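Local coordinates for uncharacterized protein (Acidithiobacillus ferrooxidans, PDB 3LUU) that is of unknown function but binds zinc and belongs to the family of gamma-butyrobetaine hydroxylase-like N-terminal domains, at residues 35-40 against 61-66; 72-77 against 89-95. One frame throughout, in Å; residues are numbered along the deposited sequence.

Interaction 1 of 2, residues 35-40 against 61-66; sequences FEHLRV and KEHVSV. With ZN (zinc ion), chain B.
Phe35, at the start of the short helix 35-40, lays one ring face against Val66, whose CB stands 3.9 Å from the ring centroid and 12° off its normal: a CH-pi contact with the two side chains crossing at about a right angle. Val66 N lies over the rim of the same face, 3.4 Å from Phe35 CD2, and Val64 O sits near the ring plane at the edge. CG of Phe35 points anti to its carbonyl carbon (chi1 -69°), which carries the ring to the beginning of strand 66-72, where Met21 of strand 20-25 also touches it. With an alanine here the ring is gone, and Val66 would probably lose its aromatic cover and a gap would open between helix and strand. One turn on, Arg39 leaves the helix and bends at chi2 (59°), its CG packing on Val64 CG1 at 3.9 Å, while Lys61 CE lies over a face of the guanidinium, 3.8 Å from Arg39 NH2. Val40 CG1 and Lys61 CB meet at 3.7 Å as these side chains slide past each other in opposite directions. Glu36, fully extended, runs beside the Lys61-Val64 type I turn; its OE2 takes a bond from a water, and that water accepts from Lys61 N at 2.8 Å. His37 faces away and gives NE2 to the zinc ion at 2.0 Å, in a site with Glu41 and Glu101. No direct hydrogen bond joins the segments; both Arg39 and Lys61 form salt bridges with Asp83, which probably offsets the nearness of the two cations.

Interaction 2 of 2, residues 72-77 against 89-95; sequences VGHYAV and IFTWEYL
Val77 and Phe90 form the hydrogen-bonded pair of an antiparallel beta hairpin, strands 76-81 and 89-91, beside the non-hydrogen-bonded pair Ala76-Thr91. Phe90 N gives the straighter bond, to Val77 O at 2.7 Å and 178°, and Val77 N returns one to Phe90 O. Where the strand gives way to helix 92-98, Trp92 N continues the backbone bonding to Tyr75 O. That carbonyl belongs to a classic beta bulge, in which Tyr75 and Ala76 both face Val72. Thr91 is the N-cap: its OG1 accepts from Tyr94 N at 3.1 Å.

Apolar contacts lie on both faces of the hairpin. On one, Ala76 CB presses on Ile89 CG2 at a tight 3.5 Å, and the edge of the Tyr75 ring meets Thr91 CG2. On the other, Val77 CG1 reaches Trp92 CH2, and CG2 meets Leu95 CD1 at 4.0 Å, both side chains crossing it at about a right angle. Trp92 also touches Trp25 of strand 20-25.

With Trp92 CG anti to the carbonyl carbon (chi1 -56°), the indole swings across to the 72-77 turn, one face against Tyr75 O and Ala76 N. Trp92 NE1, at the indole edge, donates to His74 O at 2.8 Å, from above the carbonyl plane.

How the interactions relate
The two contacts lie on opposite sides of the chain's centre, about 17 Å apart between centres, yet they meet where Leu38 of helix 35-40 packs on Phe90 and Leu95. Strands 66-72 and 76-81, neighbours in one antiparallel sheet, tie them further: interaction 1 includes the start of the first, interaction 2 its end and the start of the second. Both are partly buried: Phe35, Leu38 and Val66 against exposed Glu62 in interaction 1; Ala76, Val77, Phe90 and Leu95 against exposed His74 and Tyr75 in interaction 2. Interaction 1 seats a helix on a loop and the strand start that follows it, with zinc bound by His37, which faces away from 61-66; interaction 2 combines three backbone hydrogen bonds and one from the indole with apolar packing.

Interaction 1 of 2, residues 35-40 against 61-66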
# COMPACT_ATOMS: atom_id res chain seq x y z
N PHE A 35 6.74 2.92 -0.28
CA PHE A 35 5.91 3.90 -0.99
C PHE A 35 6.11 3.81 -2.50
O PHE A 35 5.15 3.91 -3.28
CB PHE A 35 6.25 5.31 -0.49
CG PHE A 35 5.82 5.59 0.94
CD1 PHE A 35 4.99 4.73 1.64
CD2 PHE A 35 6.18 6.77 1.57
CE1 PHE A 35 4.58 5.01 2.93
CE2 PHE A 35 5.75 7.04 2.88
CZ PHE A 35 4.93 6.16 3.54
N GLU A 36 7.36 3.64 -2.92
CA GLU A 36 7.71 3.52 -4.33
C GLU A 36 6.98 2.35 -4.97
O GLU A 36 6.41 2.50 -6.02
CB GLU A 36 9.19 3.29 -4.48
CG GLU A 36 9.63 3.14 -5.93
CD GLU A 36 11.09 2.70 -6.08
OE1 GLU A 36 11.64 2.02 -5.17
OE2 GLU A 36 11.68 3.05 -7.13
N HIS A 37 7.10 1.18 -4.35
CA HIS A 37 6.45 -0.04 -4.83
C HIS A 37 4.94 0.13 -4.96
O HIS A 37 4.36 -0.18 -6.00
CB HIS A 37 6.83 -1.19 -3.89
CG HIS A 37 6.45 -2.55 -4.38
ND1 HIS A 37 6.54 -3.66 -3.57
CD2 HIS A 37 6.00 -2.99 -5.57
CE1 HIS A 37 6.15 -4.72 -4.25
NE2 HIS A 37 5.82 -4.34 -5.46
N LEU A 38 4.33 0.70 -3.93
CA LEU A 38 2.89 0.97 -3.95
C LEU A 38 2.50 1.89 -5.13
O LEU A 38 1.51 1.66 -5.84
CB LEU A 38 2.45 1.57 -2.60
CG LEU A 38 2.50 0.64 -1.38
CD1 LEU A 38 2.49 1.47 -0.11
CD2 LEU A 38 1.33 -0.34 -1.40
N ARG A 39 3.31 2.92 -5.34
CA ARG A 39 3.03 3.84 -6.42
C ARG A 39 3.17 3.18 -7.79
O ARG A 39 2.32 3.38 -8.66
CB ARG A 39 3.94 5.08 -6.29
CG ARG A 39 3.75 6.15 -7.36
CD ARG A 39 2.35 6.68 -7.41
NE ARG A 39 2.16 7.53 -8.57
CZ ARG A 39 1.75 7.12 -9.76
NH1 ARG A 39 1.46 5.86 -10.00
NH2 ARG A 39 1.62 8.00 -10.75
N VAL A 40 4.23 2.42 -8.01
CA VAL A 40 4.43 1.86 -9.35
C VAL A 40 3.47 0.71 -9.62
O VAL A 40 3.20 0.41 -10.77
CB VAL A 40 5.90 1.48 -9.65
CG1 VAL A 40 6.82 2.71 -9.44
CG2 VAL A 40 6.35 0.38 -8.81
N LYS A 61 9.65 6.69 -9.69
CA LYS A 61 8.82 7.01 -8.52
C LYS A 61 9.54 6.80 -7.19
O LYS A 61 8.90 6.75 -6.16
CB LYS A 61 7.50 6.22 -8.56
CG LYS A 61 6.61 6.48 -9.79
CD LYS A 61 6.19 7.98 -9.89
CE LYS A 61 5.35 8.30 -11.18
NZ LYS A 61 5.05 9.80 -11.34
N GLU A 62 10.87 6.74 -7.22
CA GLU A 62 11.63 6.50 -6.00
C GLU A 62 11.49 7.59 -4.93
O GLU A 62 11.63 7.34 -3.74
CB GLU A 62 13.10 6.22 -6.30
CG GLU A 62 13.91 7.38 -6.84
CD GLU A 62 13.91 7.45 -8.36
OE1 GLU A 62 12.96 6.91 -8.99
OE2 GLU A 62 14.86 8.04 -8.92
N HIS A 63 11.17 8.81 -5.37
CA HIS A 63 11.00 9.91 -4.43
C HIS A 63 9.56 10.18 -4.06
O HIS A 63 9.28 11.08 -3.26
CB HIS A 63 11.72 11.16 -4.93
CG HIS A 63 13.21 11.12 -4.69
ND1 HIS A 63 14.14 11.06 -5.70
CD2 HIS A 63 13.92 11.10 -3.53
CE1 HIS A 63 15.36 11.03 -5.19
NE2 HIS A 63 15.25 11.05 -3.87
N VAL A 64 8.63 9.35 -4.54
CA VAL A 64 7.21 9.58 -4.25
C VAL A 64 6.89 9.10 -2.81
O VAL A 64 7.52 8.14 -2.30
CB VAL A 64 6.34 8.97 -5.39
CG1 VAL A 64 4.88 9.11 -5.11
CG2 VAL A 64 6.71 9.71 -6.76
N SER A 65 6.02 9.83 -2.12
CA SER A 65 5.58 9.40 -0.81
C SER A 65 4.06 9.26 -0.74
O SER A 65 3.34 9.80 -1.56
CB SER A 65 6.10 10.33 0.29
OG SER A 65 5.45 11.58 0.22
N VAL A 66 3.59 8.46 0.22
CA VAL A 66 2.19 8.37 0.55
C VAL A 66 1.91 9.50 1.55
O VAL A 66 2.48 9.55 2.65
CB VAL A 66 1.82 7.00 1.12
CG1 VAL A 66 0.41 7.00 1.64
CG2 VAL A 66 2.02 5.92 0.03
ZN ZN B . 5.51 -5.62 -7.02
O HOH W 1 10.31 3.94 -9.36

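Interaction 2 of 2, residues 72-77 against 89-95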
# COMPACT_ATOMS: atom_id res chain seq x y z
N VAL A 72 -11.45 2.72 2.69
CA VAL A 72 -12.54 2.68 1.73
C VAL A 72 -13.37 1.48 2.17
O VAL A 72 -12.95 0.32 2.06
CB VAL A 72 -12.01 2.57 0.29
CG1 VAL A 72 -13.17 2.35 -0.72
CG2 VAL A 72 -11.18 3.82 -0.08
N GLY A 73 -14.52 1.79 2.77
CA GLY A 73 -15.37 0.76 3.35
C GLY A 73 -14.53 -0.07 4.30
O GLY A 73 -13.66 0.47 4.97
N HIS A 74 -14.77 -1.38 4.29
CA HIS A 74 -13.97 -2.32 5.07
C HIS A 74 -12.98 -3.11 4.22
O HIS A 74 -12.24 -3.91 4.75
CB HIS A 74 -14.90 -3.30 5.78
CG HIS A 74 -15.71 -2.68 6.88
ND1 HIS A 74 -15.13 -1.98 7.92
CD2 HIS A 74 -17.05 -2.64 7.10
CE1 HIS A 74 -16.07 -1.53 8.73
NE2 HIS A 74 -17.24 -1.93 8.26
N TYR A 75 -12.95 -2.89 2.92
CA TYR A 75 -12.25 -3.81 2.03
C TYR A 75 -11.00 -3.21 1.42
O TYR A 75 -10.17 -3.94 0.86
CB TYR A 75 -13.20 -4.28 0.91
CG TYR A 75 -13.50 -3.22 -0.18
CD1 TYR A 75 -14.48 -2.24 0.01
CD2 TYR A 75 -12.81 -3.21 -1.40
CE1 TYR A 75 -14.76 -1.27 -1.00
CE2 TYR A 75 -13.06 -2.24 -2.41
CZ TYR A 75 -14.04 -1.27 -2.21
OH TYR A 75 -14.28 -0.33 -3.21
N ALA A 76 -10.82 -1.89 1.51
CA ALA A 76 -9.69 -1.27 0.84
C ALA A 76 -9.21 0.01 1.54
O ALA A 76 -9.77 0.45 2.54
CB ALA A 76 -10.08 -1.01 -0.61
N VAL A 77 -8.09 0.53 1.04
CA VAL A 77 -7.62 1.87 1.39
C VAL A 77 -7.31 2.64 0.08
O VAL A 77 -6.89 2.06 -0.93
CB VAL A 77 -6.33 1.93 2.30
CG1 VAL A 77 -6.67 1.70 3.77
CG2 VAL A 77 -5.17 1.01 1.77
N ILE A 89 -7.12 2.71 -5.29
CA ILE A 89 -7.82 2.03 -4.21
C ILE A 89 -7.12 0.68 -4.15
O ILE A 89 -7.03 -0.02 -5.15
CB ILE A 89 -9.32 1.85 -4.49
CG1 ILE A 89 -10.01 3.22 -4.70
CG2 ILE A 89 -10.01 1.05 -3.38
CD1 ILE A 89 -10.06 4.11 -3.47
N PHE A 90 -6.56 0.37 -3.00
CA PHE A 90 -5.82 -0.86 -2.80
C PHE A 90 -6.63 -1.75 -1.88
O PHE A 90 -6.84 -1.40 -0.70
CB PHE A 90 -4.48 -0.59 -2.13
CG PHE A 90 -3.48 0.15 -2.98
CD1 PHE A 90 -3.66 1.49 -3.27
CD2 PHE A 90 -2.32 -0.48 -3.42
CE1 PHE A 90 -2.73 2.19 -4.01
CE2 PHE A 90 -1.40 0.22 -4.18
CZ PHE A 90 -1.61 1.55 -4.47
N THR A 91 -7.07 -2.89 -2.39
CA THR A 91 -7.77 -3.83 -1.52
C THR A 91 -6.74 -4.48 -0.60
O THR A 91 -5.55 -4.54 -0.92
CB THR A 91 -8.53 -4.90 -2.28
OG1 THR A 91 -7.62 -5.77 -2.97
CG2 THR A 91 -9.49 -4.27 -3.28
N TRP A 92 -7.21 -4.95 0.55
CA TRP A 92 -6.38 -5.71 1.49
C TRP A 92 -5.72 -6.92 0.81
O TRP A 92 -4.53 -7.15 0.99
CB TRP A 92 -7.21 -6.16 2.69
CG TRP A 92 -7.88 -5.03 3.42
CD1 TRP A 92 -9.20 -4.97 3.78
CD2 TRP A 92 -7.28 -3.81 3.87
NE1 TRP A 92 -9.45 -3.79 4.42
CE2 TRP A 92 -8.30 -3.06 4.49
CE3 TRP A 92 -5.99 -3.29 3.83
CZ2 TRP A 92 -8.06 -1.80 5.06
CZ3 TRP A 92 -5.75 -2.04 4.41
CH2 TRP A 92 -6.79 -1.31 5.01
N GLU A 93 -6.49 -7.64 -0.00
CA GLU A 93 -5.99 -8.78 -0.75
C GLU A 93 -4.83 -8.37 -1.67
O GLU A 93 -3.79 -9.02 -1.70
CB GLU A 93 -7.14 -9.45 -1.54
CG GLU A 93 -7.06 -10.95 -1.64
N TYR A 94 -5.01 -7.28 -2.40
CA TYR A 94 -3.97 -6.75 -3.28
C TYR A 94 -2.70 -6.35 -2.51
O TYR A 94 -1.61 -6.67 -2.94
CB TYR A 94 -4.49 -5.54 -4.02
CG TYR A 94 -3.60 -5.04 -5.11
CD1 TYR A 94 -3.35 -5.80 -6.23
CD2 TYR A 94 -3.06 -3.80 -5.05
CE1 TYR A 94 -2.54 -5.34 -7.23
CE2 TYR A 94 -2.26 -3.33 -6.06
CZ TYR A 94 -2.01 -4.10 -7.14
OH TYR A 94 -1.22 -3.60 -8.15
N LEU A 95 -2.85 -5.64 -1.40
CA LEU A 95 -1.70 -5.23 -0.60
C LEU A 95 -0.93 -6.44 -0.11
O LEU A 95 0.31 -6.49 -0.20
CB LEU A 95 -2.13 -4.40 0.60
CG LEU A 95 -2.65 -3.02 0.32
CD1 LEU A 95 -3.22 -2.46 1.62
CD2 LEU A 95 -1.52 -2.16 -0.22
O HOH W 2 -9.65 -7.18 0.43